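Side-chain contacts in pyridoxal kinase (Entamoeba histolytica, PDB 4S1H), which probably catalyses the ATP-dependent phosphorylation of pyridoxal to pyridoxal 5'-phosphate, using magnesium: residues G18-C21 against G22-L26; G217-L220 against T221-L225; L225-I229 against K230-L234; T244-T247 against I248-T252. All coordinates share one frame; numbering follows the deposited sequence.

Contact 1. Residues G18-C21 against G22-L26; sequences GNRC and GMIIL
Arg20 and Ile24, one helical turn apart, meet flat group against aliphatic branch. The Arg20 chain leaves with CG anti to the backbone N (chi1 -171°) and bends at chi2 (74°), which brings its guanidinium back over the next turn. There Ile24 CD1 sits 3.9 Å above one face, offset toward the rim, and Ile24 CG1 lies 3.7 Å from Arg20 NH1. The cationic end is held from outside: Arg20 NH2 forms a salt bridge with Asp27 of the second subunit, so the isoleucine backs a group that faces the dimer interface. Met23, extended beyond CG, runs along the carbonyl of Asn19, its CG 3.0 Å from Asn19 O, and ends with CE 4.2 Å from Asn19 CB. These residues form the first turns of helix 18-28, the crossover helix of a beta-alpha-beta unit between strands 5-9 and 33-41 in the ribokinase-like fold. Asn19 OD1 is hydrogen-bonded to Thr7 OG1 on the first of those strands. On the side toward helix 216-229, Ile25 lays CG1 3.2 Å from Cys21 O, and its CD1 approaches Cys21 CB at 4.4 Å. The backbone bond from Ile25 N to Cys21 O measures 3.0 Å.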
# COMPACT_ATOMS: atom_id res chain seq x y z
N GLY A 18 1.34 10.14 0.17
CA GLY A 18 1.87 9.64 -1.06
C GLY A 18 1.24 8.37 -1.57
O GLY A 18 -0.00 8.21 -1.61
N ASN A 19 2.10 7.42 -1.93
CA ASN A 19 1.59 6.14 -2.45
C ASN A 19 0.77 5.31 -1.46
O ASN A 19 -0.00 4.47 -1.89
CB ASN A 19 2.71 5.29 -3.07
CG ASN A 19 2.71 5.33 -4.58
OD1 ASN A 19 1.76 5.80 -5.21
ND2 ASN A 19 3.78 4.84 -5.16
N ARG A 20 0.91 5.54 -0.16
CA ARG A 20 0.04 4.89 0.81
C ARG A 20 -1.41 5.35 0.66
O ARG A 20 -2.33 4.53 0.66
CB ARG A 20 0.59 5.05 2.21
CG ARG A 20 -0.09 4.26 3.27
CD ARG A 20 0.22 2.75 3.26
NE ARG A 20 -0.75 2.23 4.23
CZ ARG A 20 -1.83 1.48 3.98
NH1 ARG A 20 -2.12 1.02 2.76
NH2 ARG A 20 -2.66 1.23 4.98
N CYS A 21 -1.63 6.67 0.54
CA CYS A 21 -2.95 7.21 0.11
C CYS A 21 -3.41 6.59 -1.19
O CYS A 21 -4.56 6.22 -1.33
CB CYS A 21 -2.91 8.73 -0.03
SG CYS A 21 -2.62 9.54 1.53
N GLY A 22 -2.50 6.50 -2.16
CA GLY A 22 -2.81 5.96 -3.46
C GLY A 22 -3.27 4.53 -3.37
O GLY A 22 -4.25 4.16 -4.00
N MET A 23 -2.61 3.75 -2.54
CA MET A 23 -2.99 2.33 -2.42
C MET A 23 -4.41 2.22 -1.86
O MET A 23 -5.24 1.49 -2.37
CB MET A 23 -2.00 1.58 -1.52
CG MET A 23 -0.57 1.50 -2.07
SD MET A 23 0.71 0.97 -0.86
CE MET A 23 2.19 1.34 -1.76
N ILE A 24 -4.67 2.93 -0.76
CA ILE A 24 -5.95 2.87 -0.10
C ILE A 24 -7.06 3.27 -1.07
O ILE A 24 -8.09 2.61 -1.15
CB ILE A 24 -5.98 3.79 1.14
CG1 ILE A 24 -5.04 3.23 2.22
CG2 ILE A 24 -7.40 3.91 1.70
CD1 ILE A 24 -4.67 4.25 3.27
N ILE A 25 -6.84 4.37 -1.79
CA ILE A 25 -7.89 4.92 -2.64
C ILE A 25 -8.10 4.05 -3.90
O ILE A 25 -9.23 3.65 -4.20
CB ILE A 25 -7.63 6.41 -2.98
CG1 ILE A 25 -7.63 7.19 -1.67
CG2 ILE A 25 -8.69 6.90 -3.96
CD1 ILE A 25 -6.96 8.55 -1.74
N LEU A 26 -7.04 3.80 -4.64
CA LEU A 26 -7.13 2.98 -5.86
C LEU A 26 -7.59 1.56 -5.55
O LEU A 26 -8.42 1.00 -6.29
CB LEU A 26 -5.82 2.99 -6.64
CG LEU A 26 -5.46 4.33 -7.29
CD1 LEU A 26 -4.00 4.39 -7.73
CD2 LEU A 26 -6.37 4.65 -8.47

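Contact 2. Residues G217-L220 against T221-L225; sequences GDTL and TYILL. With ADP (adenosine-5'-diphosphate), chain C.
Helix 216-229 begins at the diphosphate of ADP, and its first turns carry this contact. Gly217 N donates to ADP O2B over 3.0 Å, bent to 140° at the hydrogen, while Gly217 O accepts from Thr221 N one turn on, at 3.0 Å. The same carbonyl accepts a second hydrogen bond, donated by a water 2.9 Å from Gly217 O. That water is also hydrogen-bonded to Thr221 OG1, bridging one turn beside the magnesium site; Asp111, a magnesium ligand, makes a weak hydrogen bond to the threonine hydroxyl. Thr221 OG1 lies beside its own backbone N (chi1 -71°), which sets it close to the Gly217 carbonyl. On another side of the helix, Thr219 and Ile223 run side by side in the same direction, Thr219 CG2 touching Ile223 CD1 at 3.7 Å. Tyr222 CD2 comes obliquely to Asp218 O, 3.1 Å away, and its hydroxyl is held by Thr7. Asp218 OD2 accepts from Gly18 N, tying this turn to helix 18-28. A helix N-terminus that offers a glycine N-H to the nucleotide's beta-phosphate is typical of the anion hole in ribokinase-like kinases.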
# COMPACT_ATOMS: atom_id res chain seq x y z
N GLY A 217 -3.52 16.77 -0.08
CA GLY A 217 -3.28 16.91 -1.49
C GLY A 217 -3.12 15.59 -2.19
O GLY A 217 -3.58 15.41 -3.30
N ASP A 218 -2.42 14.66 -1.53
CA ASP A 218 -2.27 13.32 -2.09
C ASP A 218 -3.63 12.63 -2.23
O ASP A 218 -3.93 12.01 -3.25
CB ASP A 218 -1.31 12.49 -1.21
CG ASP A 218 0.07 13.16 -1.02
OD1 ASP A 218 0.46 13.98 -1.91
OD2 ASP A 218 0.75 12.89 0.01
N THR A 219 -4.44 12.72 -1.19
CA THR A 219 -5.77 12.12 -1.17
C THR A 219 -6.61 12.72 -2.29
O THR A 219 -7.23 12.00 -3.06
CB THR A 219 -6.40 12.31 0.21
OG1 THR A 219 -5.61 11.62 1.18
CG2 THR A 219 -7.83 11.84 0.25
N LEU A 220 -6.59 14.05 -2.43
CA LEU A 220 -7.29 14.68 -3.56
C LEU A 220 -6.87 14.10 -4.92
O LEU A 220 -7.73 13.78 -5.76
CB LEU A 220 -7.08 16.22 -3.58
CG LEU A 220 -7.64 17.01 -4.79
CD1 LEU A 220 -9.13 16.80 -4.97
CD2 LEU A 220 -7.30 18.48 -4.65
N THR A 221 -5.56 14.00 -5.13
CA THR A 221 -5.00 13.51 -6.36
C THR A 221 -5.58 12.13 -6.71
O THR A 221 -6.02 11.93 -7.85
CB THR A 221 -3.48 13.41 -6.24
OG1 THR A 221 -2.90 14.72 -6.20
CG2 THR A 221 -2.86 12.62 -7.39
N TYR A 222 -5.58 11.20 -5.76
CA TYR A 222 -6.03 9.83 -6.09
C TYR A 222 -7.54 9.68 -6.20
O TYR A 222 -8.01 8.91 -7.03
CB TYR A 222 -5.43 8.80 -5.13
CG TYR A 222 -3.94 8.71 -5.35
CD1 TYR A 222 -3.41 8.06 -6.48
CD2 TYR A 222 -3.07 9.28 -4.45
CE1 TYR A 222 -2.03 8.01 -6.69
CE2 TYR A 222 -1.69 9.23 -4.67
CZ TYR A 222 -1.19 8.61 -5.78
OH TYR A 222 0.16 8.54 -6.01
N ILE A 223 -8.31 10.47 -5.47
CA ILE A 223 -9.77 10.43 -5.64
C ILE A 223 -10.13 11.04 -7.02
O ILE A 223 -10.91 10.45 -7.77
CB ILE A 223 -10.55 11.13 -4.52
CG1 ILE A 223 -10.26 10.45 -3.16
CG2 ILE A 223 -12.05 11.05 -4.80
CD1 ILE A 223 -10.78 11.20 -1.94
N LEU A 224 -9.56 12.20 -7.30
CA LEU A 224 -9.75 12.84 -8.63
C LEU A 224 -9.41 11.90 -9.79
O LEU A 224 -10.22 11.66 -10.68
CB LEU A 224 -8.88 14.09 -8.71
CG LEU A 224 -8.78 14.76 -10.08
CD1 LEU A 224 -10.15 15.21 -10.53
CD2 LEU A 224 -7.79 15.90 -9.99
N LEU A 225 -8.22 11.28 -9.72
CA LEU A 225 -7.79 10.33 -10.77
C LEU A 225 -8.71 9.14 -10.89
O LEU A 225 -9.04 8.73 -12.00
CB LEU A 225 -6.39 9.80 -10.46
CG LEU A 225 -5.84 8.84 -11.51
CD1 LEU A 225 -5.43 9.59 -12.77
CD2 LEU A 225 -4.70 8.04 -10.91
PB ADP C . -1.40 19.89 -0.26
O1B ADP C . -1.01 21.19 0.39
O2B ADP C . -1.29 18.69 0.66
O3B ADP C . -0.78 19.75 -1.62
PA ADP C . -3.96 21.25 -0.30
O1A ADP C . -4.04 22.07 -1.57
O2A ADP C . -3.57 21.92 0.98
O3A ADP C . -2.98 19.99 -0.55
O5' ADP C . -5.34 20.51 -0.06
C5' ADP C . -5.98 19.69 -1.02
C4' ADP C . -7.46 19.83 -0.80
O4' ADP C . -7.77 19.43 0.54
C3' ADP C . -7.91 21.28 -0.92
O3' ADP C . -8.29 21.59 -2.26
C2' ADP C . -9.04 21.33 0.06
O2' ADP C . -10.23 20.86 -0.56
C1' ADP C . -8.66 20.35 1.15
N9 ADP C . -8.03 20.95 2.35
C8 ADP C . -6.75 20.98 2.72
N7 ADP C . -6.58 21.60 3.91
C5 ADP C . -7.79 21.99 4.31
C6 ADP C . -8.35 22.69 5.49
N6 ADP C . -7.53 23.11 6.47
N1 ADP C . -9.69 22.89 5.52
C2 ADP C . -10.51 22.46 4.53
N3 ADP C . -10.07 21.81 3.43
C4 ADP C . -8.75 21.55 3.29
O HOH W 1 -3.04 17.31 -5.48

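Contact 3. Residues L225-I229 against K230-L234; sequences LSWII and KGIPL
Ser226 O accepts from Lys230 N at 2.9 Å, a helical bond in the final turn of helix 216-229. What follows is a Schellman motif: Gly231, with positive phi (94°), turns the chain, and Ile232 N reaches back to Trp227 O over 3.0 Å. Inside that bond, Gly231 N donates to Ile228 O, also at 3.0 Å, but from above the carbonyl plane, 65° out of it and away from the lone pairs. The turn swings Ile232 back alongside Trp227, the two side chains pointing the same way. Ile232 CG1 meets the six-membered part of the indole obliquely, 3.7 Å from Trp227 CE3, and its CB also lies against Trp227 O. Lys230 CB reaches the same corner obliquely, 4.1 Å from Trp227 CE3; the lysine chain bends at chi2, with CG packed near Ser226 O, before NZ leads away to a weak hydrogen bond with Phe29 O. Beyond the segments the indole makes a cation-pi contact with Arg240 and an edge-to-face contact with Phe29, so the tryptophan joins the helix end to helix 234-250 and to the loop at Phe29. Ser226 OG is held by Tyr222 O one turn earlier. Pro233 then takes the N-cap position of helix 234-250, and Leu234 opens that helix. Leu234 sends its CG anti to the backbone N (chi1 -176°), which brings its end close to the helix just left; there it lies side by side with Ile228, Leu234 CD1 standing 4.0 Å from Ile228 CD1.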
# COMPACT_ATOMS: atom_id res chain seq x y z
N LEU A 225 -8.22 11.28 -9.72
CA LEU A 225 -7.79 10.33 -10.77
C LEU A 225 -8.71 9.14 -10.89
O LEU A 225 -9.04 8.73 -12.00
CB LEU A 225 -6.39 9.80 -10.46
CG LEU A 225 -5.84 8.84 -11.51
CD1 LEU A 225 -5.43 9.59 -12.77
CD2 LEU A 225 -4.70 8.04 -10.91
N SER A 226 -9.14 8.58 -9.75
CA SER A 226 -10.06 7.43 -9.79
C SER A 226 -11.33 7.80 -10.58
O SER A 226 -11.77 7.04 -11.41
CB SER A 226 -10.42 6.94 -8.39
OG SER A 226 -9.24 6.51 -7.73
N TRP A 227 -11.91 8.98 -10.33
CA TRP A 227 -13.12 9.36 -11.05
C TRP A 227 -12.86 9.66 -12.54
O TRP A 227 -13.65 9.28 -13.37
CB TRP A 227 -13.81 10.56 -10.40
CG TRP A 227 -14.51 10.24 -9.14
CD1 TRP A 227 -14.35 10.86 -7.95
CD2 TRP A 227 -15.52 9.23 -8.93
NE1 TRP A 227 -15.18 10.31 -7.01
CE2 TRP A 227 -15.90 9.29 -7.59
CE3 TRP A 227 -16.14 8.27 -9.76
CZ2 TRP A 227 -16.85 8.42 -7.02
CZ3 TRP A 227 -17.07 7.39 -9.20
CH2 TRP A 227 -17.42 7.48 -7.84
N ILE A 228 -11.71 10.24 -12.85
CA ILE A 228 -11.30 10.36 -14.25
C ILE A 228 -11.22 8.99 -14.93
O ILE A 228 -11.72 8.80 -16.04
CB ILE A 228 -9.97 11.09 -14.38
CG1 ILE A 228 -10.13 12.58 -13.99
CG2 ILE A 228 -9.44 11.00 -15.80
CD1 ILE A 228 -8.83 13.29 -13.77
N ILE A 229 -10.58 8.06 -14.24
CA ILE A 229 -10.50 6.70 -14.74
C ILE A 229 -11.87 6.09 -14.99
O ILE A 229 -12.08 5.39 -16.01
CB ILE A 229 -9.61 5.79 -13.82
CG1 ILE A 229 -8.15 6.23 -13.95
CG2 ILE A 229 -9.77 4.32 -14.18
CD1 ILE A 229 -7.20 5.64 -12.92
N LYS A 230 -12.80 6.30 -14.07
CA LYS A 230 -14.18 5.80 -14.20
C LYS A 230 -15.01 6.52 -15.29
O LYS A 230 -16.16 6.15 -15.53
CB LYS A 230 -14.90 5.83 -12.85
CG LYS A 230 -14.29 4.96 -11.74
CD LYS A 230 -14.41 3.48 -12.03
CE LYS A 230 -13.65 2.69 -10.97
NZ LYS A 230 -13.71 1.23 -11.27
N GLY A 231 -14.44 7.53 -15.95
CA GLY A 231 -15.07 8.20 -17.07
C GLY A 231 -15.86 9.45 -16.71
O GLY A 231 -16.63 9.93 -17.52
N ILE A 232 -15.68 9.95 -15.49
CA ILE A 232 -16.40 11.16 -15.03
C ILE A 232 -15.72 12.41 -15.62
O ILE A 232 -14.51 12.51 -15.54
CB ILE A 232 -16.42 11.23 -13.48
CG1 ILE A 232 -17.02 9.95 -12.89
CG2 ILE A 232 -17.17 12.44 -12.94
CD1 ILE A 232 -18.38 9.59 -13.42
N PRO A 233 -16.49 13.35 -16.19
CA PRO A 233 -15.87 14.61 -16.64
C PRO A 233 -15.14 15.32 -15.53
O PRO A 233 -15.55 15.28 -14.36
CB PRO A 233 -17.06 15.45 -17.13
CG PRO A 233 -18.14 14.46 -17.44
CD PRO A 233 -17.94 13.35 -16.44
N LEU A 234 -14.03 15.95 -15.89
CA LEU A 234 -13.16 16.63 -14.94
C LEU A 234 -13.86 17.46 -13.89
O LEU A 234 -13.51 17.34 -12.72
CB LEU A 234 -12.08 17.42 -15.67
CG LEU A 234 -11.03 18.10 -14.79
CD1 LEU A 234 -10.21 17.03 -14.08
CD2 LEU A 234 -10.15 18.96 -15.66

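Contact 4. Residues T244-T247 against I248-T252; sequences TLQT and ILRNT. With ADP (adenosine-5'-diphosphate), chain C.
Leu249 starts with CB 3.6 Å from Leu245 O, and its CG settles closer, 3.3 Å from Leu245 O and 4.5 Å from Leu245 CD1. Its CG stands anti to the carbonyl carbon (chi1 -66°), and from there the chain runs on to the nucleotide, where CD1 ends 3.6 Å from ADP C4 and packs against the adenine. Leu245, one turn earlier, divides its two methyls: CD1 faces Leu249 and Ile248, whereas CD2 lies against the ribose, 3.1 Å from ADP O4'. Leu245 also touches Thr219 and Leu220 of helix 216-229. Ile248 turns CG1 over Thr244 O and brings its CD1 near the Leu245 methyl. This is the C-terminal part of helix 234-250, which in this ribokinase-like fold walls the ADP pocket; Gln246, on the same helix, is a further ADP-binding residue and packs on Ile209 and Phe274. The helix runs out at Asn251, the first residue to leave helical backbone angles. Thr247 O is gripped twice there, by Asn251 ND2 at 2.7 Å with a nearly straight N-H (170°), and by Asn251 N, longer and more bent. The two donors come from opposite faces of the carbonyl plane, and the oxygen lies within 5° of the plane of the Asn251 amide. Asn251 and Thr247 point the same way. One residue on, Thr252 OG1 donates to Ile248 O over 2.6 Å, from above the carbonyl plane, and accepts from Asn259 N in the following loop.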
# COMPACT_ATOMS: atom_id res chain seq x y z
N THR A 244 -15.67 14.67 -1.07
CA THR A 244 -15.25 13.52 -0.27
C THR A 244 -14.16 13.91 0.72
O THR A 244 -14.20 13.53 1.88
CB THR A 244 -14.82 12.38 -1.20
OG1 THR A 244 -15.96 11.97 -1.96
CG2 THR A 244 -14.28 11.19 -0.41
N LEU A 245 -13.23 14.76 0.27
CA LEU A 245 -12.18 15.24 1.18
C LEU A 245 -12.73 16.05 2.36
O LEU A 245 -12.24 15.91 3.49
CB LEU A 245 -11.15 16.05 0.39
CG LEU A 245 -9.74 16.27 0.93
CD1 LEU A 245 -9.14 15.12 1.71
CD2 LEU A 245 -8.84 16.60 -0.26
N GLN A 246 -13.73 16.91 2.13
CA GLN A 246 -14.35 17.63 3.25
C GLN A 246 -14.94 16.67 4.26
O GLN A 246 -14.77 16.83 5.46
CB GLN A 246 -15.45 18.61 2.79
CG GLN A 246 -14.93 19.90 2.20
CD GLN A 246 -14.06 20.69 3.17
OE1 GLN A 246 -12.84 20.64 3.15
NE2 GLN A 246 -14.71 21.42 4.07
N THR A 247 -15.57 15.60 3.76
CA THR A 247 -16.10 14.59 4.65
C THR A 247 -15.00 13.93 5.49
O THR A 247 -15.18 13.76 6.69
CB THR A 247 -16.87 13.52 3.86
OG1 THR A 247 -17.97 14.15 3.20
CG2 THR A 247 -17.38 12.40 4.78
N ILE A 248 -13.88 13.60 4.86
CA ILE A 248 -12.76 12.99 5.58
C ILE A 248 -12.23 13.93 6.65
O ILE A 248 -12.03 13.52 7.80
CB ILE A 248 -11.62 12.57 4.64
CG1 ILE A 248 -12.08 11.46 3.69
CG2 ILE A 248 -10.39 12.10 5.43
CD1 ILE A 248 -11.16 11.26 2.52
N LEU A 249 -12.05 15.20 6.29
CA LEU A 249 -11.50 16.15 7.25
C LEU A 249 -12.43 16.48 8.41
O LEU A 249 -11.98 16.59 9.56
CB LEU A 249 -11.10 17.43 6.54
CG LEU A 249 -9.97 17.20 5.58
CD1 LEU A 249 -9.70 18.49 4.87
CD2 LEU A 249 -8.70 16.73 6.28
N ARG A 250 -13.73 16.64 8.13
CA ARG A 250 -14.73 16.84 9.19
C ARG A 250 -14.71 15.68 10.17
O ARG A 250 -14.99 15.85 11.36
CB ARG A 250 -16.14 17.05 8.62
CG ARG A 250 -16.35 18.45 8.04
CD ARG A 250 -17.76 18.72 7.58
NE ARG A 250 -17.88 19.93 6.75
CZ ARG A 250 -19.03 20.46 6.35
NH1 ARG A 250 -20.20 19.91 6.69
NH2 ARG A 250 -19.02 21.56 5.59
N ASN A 251 -14.36 14.50 9.68
CA ASN A 251 -14.28 13.32 10.52
C ASN A 251 -12.90 12.93 11.03
O ASN A 251 -12.72 11.83 11.54
CB ASN A 251 -14.93 12.16 9.77
CG ASN A 251 -16.42 12.35 9.68
OD1 ASN A 251 -17.15 12.05 10.64
ND2 ASN A 251 -16.88 12.90 8.58
N THR A 252 -11.95 13.86 10.93
CA THR A 252 -10.59 13.63 11.37
C THR A 252 -10.39 14.36 12.69
O THR A 252 -10.72 15.53 12.81
CB THR A 252 -9.60 14.13 10.31
OG1 THR A 252 -9.76 13.36 9.13
CG2 THR A 252 -8.19 14.07 10.80
PB ADP C . -1.40 19.89 -0.26
O1B ADP C . -1.01 21.19 0.39
O2B ADP C . -1.29 18.69 0.66
O3B ADP C . -0.78 19.75 -1.62
PA ADP C . -3.96 21.25 -0.30
O1A ADP C . -4.04 22.07 -1.57
O2A ADP C . -3.57 21.92 0.98
O3A ADP C . -2.98 19.99 -0.55
O5' ADP C . -5.34 20.51 -0.06
C5' ADP C . -5.98 19.69 -1.02
C4' ADP C . -7.46 19.83 -0.80
O4' ADP C . -7.77 19.43 0.54
C3' ADP C . -7.91 21.28 -0.92
O3' ADP C . -8.29 21.59 -2.26
C2' ADP C . -9.04 21.33 0.06
O2' ADP C . -10.23 20.86 -0.56
C1' ADP C . -8.66 20.35 1.15
N9 ADP C . -8.03 20.95 2.35
C8 ADP C . -6.75 20.98 2.72
N7 ADP C . -6.58 21.60 3.91
C5 ADP C . -7.79 21.99 4.31
C6 ADP C . -8.35 22.69 5.49
N6 ADP C . -7.53 23.11 6.47
N1 ADP C . -9.69 22.89 5.52
C2 ADP C . -10.51 22.46 4.53
N3 ADP C . -10.07 21.81 3.43
C4 ADP C . -8.75 21.55 3.29

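From the N terminus, contact 1 comes first, on the crossover helix between strands 5-9 and 33-41; the other three follow much later, on two consecutive helices. None nests or crosses: contacts 2 and 3 abut at Leu225, and the others follow in series. Contact 2 covers the start and contact 3 the end of helix 216-229, and contact 3 closes the short turn into helix 234-250, whose far end holds contact 4. Contact 1 meets contact 2 where Gly22 packs on Tyr222, and contact 3 through Leu26 against Ser226. Contact 2 packs on contact 4 through Ile223 and Thr244, and these two contacts both touch ADP. Helix 216-229 thus packs on both helix 18-28 and helix 234-250.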